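PDB 3KEZ: putative sugar binding protein from Bacteroides vulgatus ATCC 8482, which probably binds sugars at the outer membrane as a SusD-family nutrient-binding protein and carries a bound calcium ion. Local coordinates for residues Q118-R123 / T181-G186; E270-L275 / D282-T287; K359-I364 / N372-K377. All coordinates share one frame; numbering follows the deposited sequence.

Contact 1: residues Q118-R123 / T181-G186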
# COMPACT_ATOMS: atom_id res chain seq x y z
N GLN A 118 14.42 -2.34 -10.22
CA GLN A 118 13.20 -3.05 -9.81
C GLN A 118 13.42 -3.86 -8.52
O GLN A 118 12.62 -3.77 -7.59
CB GLN A 118 12.67 -3.93 -10.94
CG GLN A 118 12.15 -3.17 -12.16
CD GLN A 118 11.56 -4.13 -13.18
OE1 GLN A 118 10.84 -5.04 -12.81
NE2 GLN A 118 11.85 -3.92 -14.45
N ALA A 119 14.53 -4.57 -8.45
CA ALA A 119 14.89 -5.38 -7.28
C ALA A 119 15.08 -4.53 -6.02
O ALA A 119 14.60 -4.91 -4.93
CB ALA A 119 16.15 -6.17 -7.56
N LEU A 120 15.75 -3.38 -6.17
CA LEU A 120 15.92 -2.42 -5.08
C LEU A 120 14.58 -1.83 -4.60
O LEU A 120 14.33 -1.80 -3.41
CB LEU A 120 16.86 -1.29 -5.51
CG LEU A 120 18.34 -1.67 -5.52
CD1 LEU A 120 19.19 -0.67 -6.29
CD2 LEU A 120 18.83 -1.80 -4.06
N ALA A 121 13.74 -1.36 -5.52
CA ALA A 121 12.44 -0.82 -5.15
C ALA A 121 11.56 -1.83 -4.43
O ALA A 121 10.96 -1.52 -3.40
CB ALA A 121 11.73 -0.24 -6.40
N ILE A 122 11.52 -3.05 -4.93
CA ILE A 122 10.77 -4.13 -4.35
C ILE A 122 11.30 -4.48 -2.96
O ILE A 122 10.53 -4.61 -2.06
CB ILE A 122 10.74 -5.36 -5.28
CG1 ILE A 122 9.87 -5.03 -6.50
CG2 ILE A 122 10.09 -6.58 -4.62
CD1 ILE A 122 10.00 -6.00 -7.69
N ARG A 123 12.62 -4.56 -2.78
CA ARG A 123 13.16 -4.84 -1.45
C ARG A 123 12.78 -3.75 -0.45
O ARG A 123 12.47 -4.05 0.69
CB ARG A 123 14.68 -5.04 -1.47
CG ARG A 123 15.23 -5.58 -0.13
CD ARG A 123 16.67 -6.05 -0.30
NE ARG A 123 17.57 -4.92 -0.53
CZ ARG A 123 18.88 -5.01 -0.77
NH1 ARG A 123 19.49 -6.19 -0.81
NH2 ARG A 123 19.59 -3.89 -0.94
N THR A 181 15.36 4.90 -7.68
CA THR A 181 14.85 6.06 -8.47
C THR A 181 15.89 6.59 -9.45
O THR A 181 15.56 7.29 -10.39
CB THR A 181 14.42 7.25 -7.60
OG1 THR A 181 15.54 7.75 -6.88
CG2 THR A 181 13.29 6.87 -6.63
N GLU A 182 17.15 6.23 -9.22
CA GLU A 182 18.23 6.62 -10.07
C GLU A 182 18.54 5.56 -11.14
O GLU A 182 19.31 5.84 -12.05
CB GLU A 182 19.46 6.83 -9.21
CG GLU A 182 19.37 7.99 -8.21
CD GLU A 182 20.35 7.84 -7.03
OE1 GLU A 182 21.21 6.93 -7.03
OE2 GLU A 182 20.26 8.63 -6.07
N LEU A 183 17.99 4.36 -10.98
CA LEU A 183 18.28 3.23 -11.84
C LEU A 183 17.10 2.81 -12.74
O LEU A 183 17.29 2.43 -13.89
CB LEU A 183 18.74 2.06 -10.98
CG LEU A 183 20.12 2.15 -10.33
CD1 LEU A 183 20.36 0.96 -9.45
CD2 LEU A 183 21.21 2.27 -11.36
N LEU A 184 15.89 2.86 -12.18
CA LEU A 184 14.69 2.47 -12.88
C LEU A 184 14.40 3.34 -14.08
O LEU A 184 14.61 4.57 -14.07
CB LEU A 184 13.48 2.58 -11.94
CG LEU A 184 13.30 1.51 -10.88
CD1 LEU A 184 12.47 2.05 -9.72
CD2 LEU A 184 12.66 0.29 -11.52
N SER A 185 13.84 2.74 -15.12
CA SER A 185 13.34 3.51 -16.27
C SER A 185 12.05 4.23 -15.87
O SER A 185 11.31 3.72 -15.02
CB SER A 185 13.02 2.57 -17.41
OG SER A 185 12.37 3.30 -18.44
N GLY A 186 11.82 5.41 -16.46
CA GLY A 186 10.52 6.11 -16.41
C GLY A 186 9.45 5.67 -17.42
O GLY A 186 8.33 6.19 -17.42

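Contact 2: residues E270-L275 / D282-T287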
# COMPACT_ATOMS: atom_id res chain seq x y z
N GLU A 270 -9.78 -15.21 -2.42
CA GLU A 270 -9.37 -14.33 -1.30
C GLU A 270 -8.71 -13.03 -1.77
O GLU A 270 -8.16 -12.27 -0.98
CB GLU A 270 -8.48 -15.09 -0.30
CG GLU A 270 -9.19 -16.26 0.33
CD GLU A 270 -8.48 -16.84 1.53
OE1 GLU A 270 -7.24 -16.78 1.58
OE2 GLU A 270 -9.20 -17.39 2.41
N SER A 271 -8.82 -12.74 -3.07
CA SER A 271 -8.30 -11.51 -3.65
C SER A 271 -9.22 -10.32 -3.34
O SER A 271 -10.40 -10.51 -3.04
CB SER A 271 -8.18 -11.67 -5.17
OG SER A 271 -9.48 -11.67 -5.76
N MSE A 272 -8.70 -9.11 -3.46
CA MSE A 272 -9.49 -7.89 -3.18
C MSE A 272 -10.76 -7.83 -4.02
O MSE A 272 -11.82 -7.40 -3.53
CB MSE A 272 -8.65 -6.62 -3.38
CG MSE A 272 -7.46 -6.51 -2.41
SE MSE A 272 -8.10 -6.32 -0.62
CE MSE A 272 -8.64 -4.42 -0.63
N GLY A 273 -10.65 -8.28 -5.28
CA GLY A 273 -11.77 -8.28 -6.20
C GLY A 273 -12.93 -9.10 -5.68
O GLY A 273 -14.09 -8.71 -5.86
N TYR A 274 -12.62 -10.23 -5.05
CA TYR A 274 -13.67 -11.09 -4.48
C TYR A 274 -14.06 -10.66 -3.05
O TYR A 274 -15.20 -10.85 -2.65
CB TYR A 274 -13.23 -12.54 -4.50
CG TYR A 274 -14.33 -13.54 -4.74
CD1 TYR A 274 -14.86 -13.76 -6.01
CD2 TYR A 274 -14.82 -14.31 -3.69
CE1 TYR A 274 -15.87 -14.71 -6.22
CE2 TYR A 274 -15.82 -15.25 -3.90
CZ TYR A 274 -16.33 -15.45 -5.15
OH TYR A 274 -17.31 -16.40 -5.30
N LEU A 275 -13.14 -10.09 -2.28
CA LEU A 275 -13.50 -9.71 -0.90
C LEU A 275 -14.40 -8.47 -0.88
O LEU A 275 -15.30 -8.35 -0.04
CB LEU A 275 -12.27 -9.47 -0.03
CG LEU A 275 -11.34 -10.68 0.19
CD1 LEU A 275 -10.04 -10.21 0.82
CD2 LEU A 275 -12.03 -11.73 1.03
N ASP A 282 -18.48 -11.02 0.27
CA ASP A 282 -19.19 -10.05 1.15
C ASP A 282 -18.37 -9.79 2.42
O ASP A 282 -18.89 -9.89 3.55
CB ASP A 282 -20.58 -10.56 1.53
CG ASP A 282 -21.38 -11.06 0.33
OD1 ASP A 282 -21.13 -12.20 -0.09
OD2 ASP A 282 -22.27 -10.34 -0.17
N ASP A 283 -17.10 -9.51 2.25
CA ASP A 283 -16.16 -9.72 3.35
C ASP A 283 -15.86 -8.42 4.09
O ASP A 283 -15.87 -8.37 5.32
CB ASP A 283 -14.88 -10.35 2.84
CG ASP A 283 -14.12 -11.08 3.91
OD1 ASP A 283 -13.29 -10.42 4.58
OD2 ASP A 283 -14.41 -12.29 4.11
N MSE A 284 -15.60 -7.36 3.33
CA MSE A 284 -15.27 -6.08 3.95
C MSE A 284 -16.03 -4.95 3.26
O MSE A 284 -16.17 -4.94 2.03
CB MSE A 284 -13.76 -5.86 3.92
CG MSE A 284 -13.15 -5.89 2.53
SE MSE A 284 -11.19 -5.78 2.43
CE MSE A 284 -10.93 -3.90 2.66
N CYS A 285 -16.58 -4.02 4.07
CA CYS A 285 -17.41 -2.92 3.55
C CYS A 285 -16.99 -1.59 4.20
O CYS A 285 -16.16 -1.57 5.13
CB CYS A 285 -18.87 -3.18 3.85
SG CYS A 285 -19.22 -3.30 5.62
N ILE A 286 -17.56 -0.49 3.74
CA ILE A 286 -17.30 0.80 4.38
C ILE A 286 -18.07 0.88 5.70
O ILE A 286 -19.10 0.25 5.86
CB ILE A 286 -17.65 2.01 3.51
CG1 ILE A 286 -19.15 2.12 3.29
CG2 ILE A 286 -16.85 2.01 2.19
CD1 ILE A 286 -19.55 3.29 2.39
N THR A 287 -17.54 1.63 6.67
CA THR A 287 -18.26 1.92 7.89
C THR A 287 -19.34 3.00 7.62
O THR A 287 -19.26 3.74 6.64
CB THR A 287 -17.32 2.41 8.99
OG1 THR A 287 -16.58 3.51 8.47
CG2 THR A 287 -16.34 1.24 9.45

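Contact 3: residues K359-I364 / N372-K377. With EDO (1,2-ethanediol), chain F.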
# COMPACT_ATOMS: atom_id res chain seq x y z
N LYS A 359 -2.38 23.99 -4.10
CA LYS A 359 -2.19 23.57 -5.50
C LYS A 359 -2.43 22.06 -5.65
O LYS A 359 -3.28 21.61 -6.42
CB LYS A 359 -0.79 23.93 -5.97
CG LYS A 359 -0.52 23.64 -7.48
CD LYS A 359 0.99 23.68 -7.79
CE LYS A 359 1.40 22.62 -8.87
NZ LYS A 359 2.86 22.76 -9.27
N TYR A 360 -1.70 21.27 -4.86
CA TYR A 360 -1.77 19.82 -5.02
C TYR A 360 -3.09 19.25 -4.52
O TYR A 360 -3.71 18.39 -5.17
CB TYR A 360 -0.56 19.15 -4.38
CG TYR A 360 0.72 19.42 -5.16
CD1 TYR A 360 0.92 18.83 -6.41
CD2 TYR A 360 1.73 20.24 -4.66
CE1 TYR A 360 2.06 19.04 -7.13
CE2 TYR A 360 2.91 20.46 -5.41
CZ TYR A 360 3.04 19.86 -6.64
OH TYR A 360 4.17 20.01 -7.42
N LEU A 361 -3.58 19.77 -3.40
CA LEU A 361 -4.80 19.24 -2.87
C LEU A 361 -5.97 19.56 -3.78
O LEU A 361 -6.86 18.74 -3.92
CB LEU A 361 -5.05 19.72 -1.46
CG LEU A 361 -6.00 18.80 -0.74
CD1 LEU A 361 -5.29 17.46 -0.45
CD2 LEU A 361 -6.48 19.45 0.53
N ASN A 362 -5.93 20.74 -4.42
CA ASN A 362 -7.03 21.19 -5.24
C ASN A 362 -7.23 20.27 -6.45
O ASN A 362 -8.35 20.05 -6.87
CB ASN A 362 -6.88 22.66 -5.66
CG ASN A 362 -8.14 23.47 -5.40
OD1 ASN A 362 -9.09 23.00 -4.78
ND2 ASN A 362 -8.15 24.71 -5.89
N SER A 363 -6.15 19.70 -6.97
CA SER A 363 -6.24 18.78 -8.08
C SER A 363 -7.10 17.54 -7.69
O SER A 363 -7.93 17.09 -8.48
CB SER A 363 -4.83 18.37 -8.56
OG SER A 363 -4.20 19.44 -9.28
N ILE A 364 -6.91 17.02 -6.47
CA ILE A 364 -7.71 15.91 -5.97
C ILE A 364 -9.16 16.34 -5.69
O ILE A 364 -10.10 15.69 -6.18
CB ILE A 364 -7.08 15.22 -4.78
CG1 ILE A 364 -5.68 14.70 -5.17
CG2 ILE A 364 -7.91 14.07 -4.30
CD1 ILE A 364 -5.64 13.79 -6.48
N ASN A 372 -16.03 22.39 -6.19
CA ASN A 372 -15.36 22.63 -4.91
C ASN A 372 -13.99 23.22 -5.15
O ASN A 372 -13.43 23.07 -6.25
CB ASN A 372 -15.20 21.34 -4.09
CG ASN A 372 -16.52 20.76 -3.61
OD1 ASN A 372 -17.49 21.47 -3.50
ND2 ASN A 372 -16.53 19.45 -3.30
N SER A 373 -13.48 23.89 -4.12
CA SER A 373 -12.10 24.43 -4.12
C SER A 373 -11.64 24.60 -2.71
O SER A 373 -12.43 24.99 -1.83
CB SER A 373 -12.00 25.80 -4.79
OG SER A 373 -10.62 26.13 -4.99
N VAL A 374 -10.37 24.33 -2.47
CA VAL A 374 -9.76 24.67 -1.21
C VAL A 374 -8.91 25.97 -1.32
O VAL A 374 -8.15 26.30 -0.40
CB VAL A 374 -8.94 23.51 -0.61
CG1 VAL A 374 -9.84 22.35 -0.15
CG2 VAL A 374 -7.88 23.00 -1.56
N GLU A 375 -9.03 26.70 -2.42
CA GLU A 375 -8.34 27.98 -2.57
C GLU A 375 -8.84 28.91 -1.48
O GLU A 375 -10.00 28.88 -1.12
CB GLU A 375 -8.56 28.57 -3.96
CG GLU A 375 -7.68 29.77 -4.27
CD GLU A 375 -7.61 30.08 -5.78
OE1 GLU A 375 -7.97 29.21 -6.61
OE2 GLU A 375 -7.11 31.17 -6.12
N GLY A 376 -7.94 29.72 -0.93
CA GLY A 376 -8.25 30.60 0.20
C GLY A 376 -8.26 29.96 1.60
O GLY A 376 -8.55 30.63 2.58
N LYS A 377 -7.99 28.67 1.70
CA LYS A 377 -7.97 27.99 2.99
C LYS A 377 -6.52 27.91 3.46
O LYS A 377 -5.60 27.82 2.65
CB LYS A 377 -8.50 26.55 2.89
CG LYS A 377 -9.89 26.43 2.23
CD LYS A 377 -10.97 26.86 3.14
CE LYS A 377 -12.37 26.60 2.56
NZ LYS A 377 -13.30 27.39 3.37
C1 EDO F . -3.04 29.52 -1.20
O1 EDO F . -2.62 30.01 -2.49
C2 EDO F . -4.37 30.13 -0.82
O2 EDO F . -5.32 29.92 -1.90

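Contact 1: residues Q118-R123 / T181-G186
The side-chain amide of Gln118 is held at both ends while its aliphatic part leans on Leu184. NE2 of Gln118 is hydrogen-bonded to Asp114 OD2, and OE1 of Gln118 to Tyr31 OH. The other oxygen of that aspartate, Asp114 OD1, receives the backbone N of Ser185, so one carboxylate ties the helix to the loop across from it. The setting is helical, consistent with the TPR-like architecture of the SusD family. Helix 109-134 supplies 118-123, and 181-186 is the end of helix 166-183 and the chain that leaves it. Between the two segments themselves the contact is apolar and buried. Leu184 does most of the work. Its backbone is extended (psi 145°), and its side chain reaches toward the helix with the two methyls split between residues one turn apart. CD2 of Leu184 rests 3.4 Å from the backbone N of Gln118 and 3.6 Å from Gln118 CG. The two side chains cross at about a right angle, and the methyl meets CG, not the amide. The glutamine chain runs on straight beyond CG (chi2 -176°), which carries the amide away to its polar partners. The second methyl, CD1 of Leu184, lies 4.1 Å from Ala121 CB. The small Ala121 side chain probably lets the leucine come close to the helix surface. A second leucine pair extends the apolar strip. Leu120 and Leu183 both point toward the other segment and approach at a slant. Leu120 also packs on Asn179 and Ser180 of helix 166-183, so this helix face is covered well beyond the short segment. In the leucine pair the touch is methyl to methyl, with Leu120 CD1 3.7 Å from Leu183 CD1.

Contact 2: residues E270-L275 / D282-T287
Leu275 and Asp283 lie side by side, their side chains pointing the same way. The leucine methyl CD2 sits over the flat carboxylate, 3.6 Å from Asp283 CG and at nearly equal distance from both oxygens. It also touches Asp283 CB. The aspartate has CG anti to its own backbone N (chi1 -157°), which lays the carboxylate alongside the leucine. A backbone bond accompanies this pairing. Asp283 N donates to Leu275 O at 3.1 Å. Leu275 ends the short helix 272-275, and Asp283 leads into strand 284-286. The bond therefore closes a helix-loop-strand connection. That strand pairs antiparallel with 55-57.

The two selenomethionines meet differently. Met272 and Met284 cross at about a right angle and touch through their end methyls, Met272 CE to Met284 CE at 4.0 Å. Met272 is folded at both chi2 and chi3, which brings its methyl round toward the strand. Met284 is straight at chi2 and bends only at chi3. The CG of Met284 also comes within 4.5 Å of Leu275 CB. Tyr46 of helix 43-50 touches Met272, Leu275 and Met284 alike.

The chemistry is mixed: a buried carboxylate lies against a leucine methyl. Asp283 OD2 is hydrogen-bonded to Arg63 N, and OD1 to Thr64 OG1. These partners would probably offset the cost of burying the charge, while the leucine shields one face of the group.

Contact 3: residues K359-I364 / N372-K377
Asn362 grips the loop after its helix with both ends of its amide. The loop makes an ST turn at Ser373 and then a type II beta turn from Val374 to Lys377, between helices 354-368 and 381-392 of the SusD-family region. Val374 N donates to Asn362 OD1 at 3.0 Å, nearly straight at 168° but from well above the carbonyl plane. Asn362 ND2 donates to Ser373 OG at 3.0 Å, and this oxygen lies in the amide plane. The asparagine chi1 of -131° is far from staggered, a strain the two bonds probably repay. With an alanine at Asn362 both amide bonds are gone, and the Val374 N-H would probably lack its acceptor while the Ser373 end of the loop is freer to shift. Val374 completes the tight part: its CG2 lies 3.4 Å from Asn362 OD1 and 4.3 Å from Leu361 CB.

Beyond Val374 the contact loosens. Glu375 and Gly376 are exposed, and Glu375 only brushes the amide of Asn362. Here the loop meets 1,2-ethanediol, probably from the crystallisation liquor, whose O2 accepts from Gly376 N at 2.8 Å. The serine joins the two sides: Ser373 OG also accepts from Glu375 N, at 3.1 Å.

Overall arrangement
The three contacts follow one another along the chain and lie far apart. The centres of contact 1 and contact 2 are 31 Å apart. Those of contact 1 and contact 3 are 32 Å apart, and those of contact 2 and contact 3 are 31 Å apart. None touches another; the nearest atoms are about 16 to 18 Å apart. Contacts 1 and 2 sit on opposite sides of the chain's centre. Contact 2 is the one close to the calcium site formed by Asn261, Gln322, Glu325, Asp329 and Asn331. The Met272 side chain is about 11 Å from the ion and about 7 Å from the Asn261 side chain. Contact 1 is buried among helices, whereas contact 3 lies at the surface; both are away from the metal.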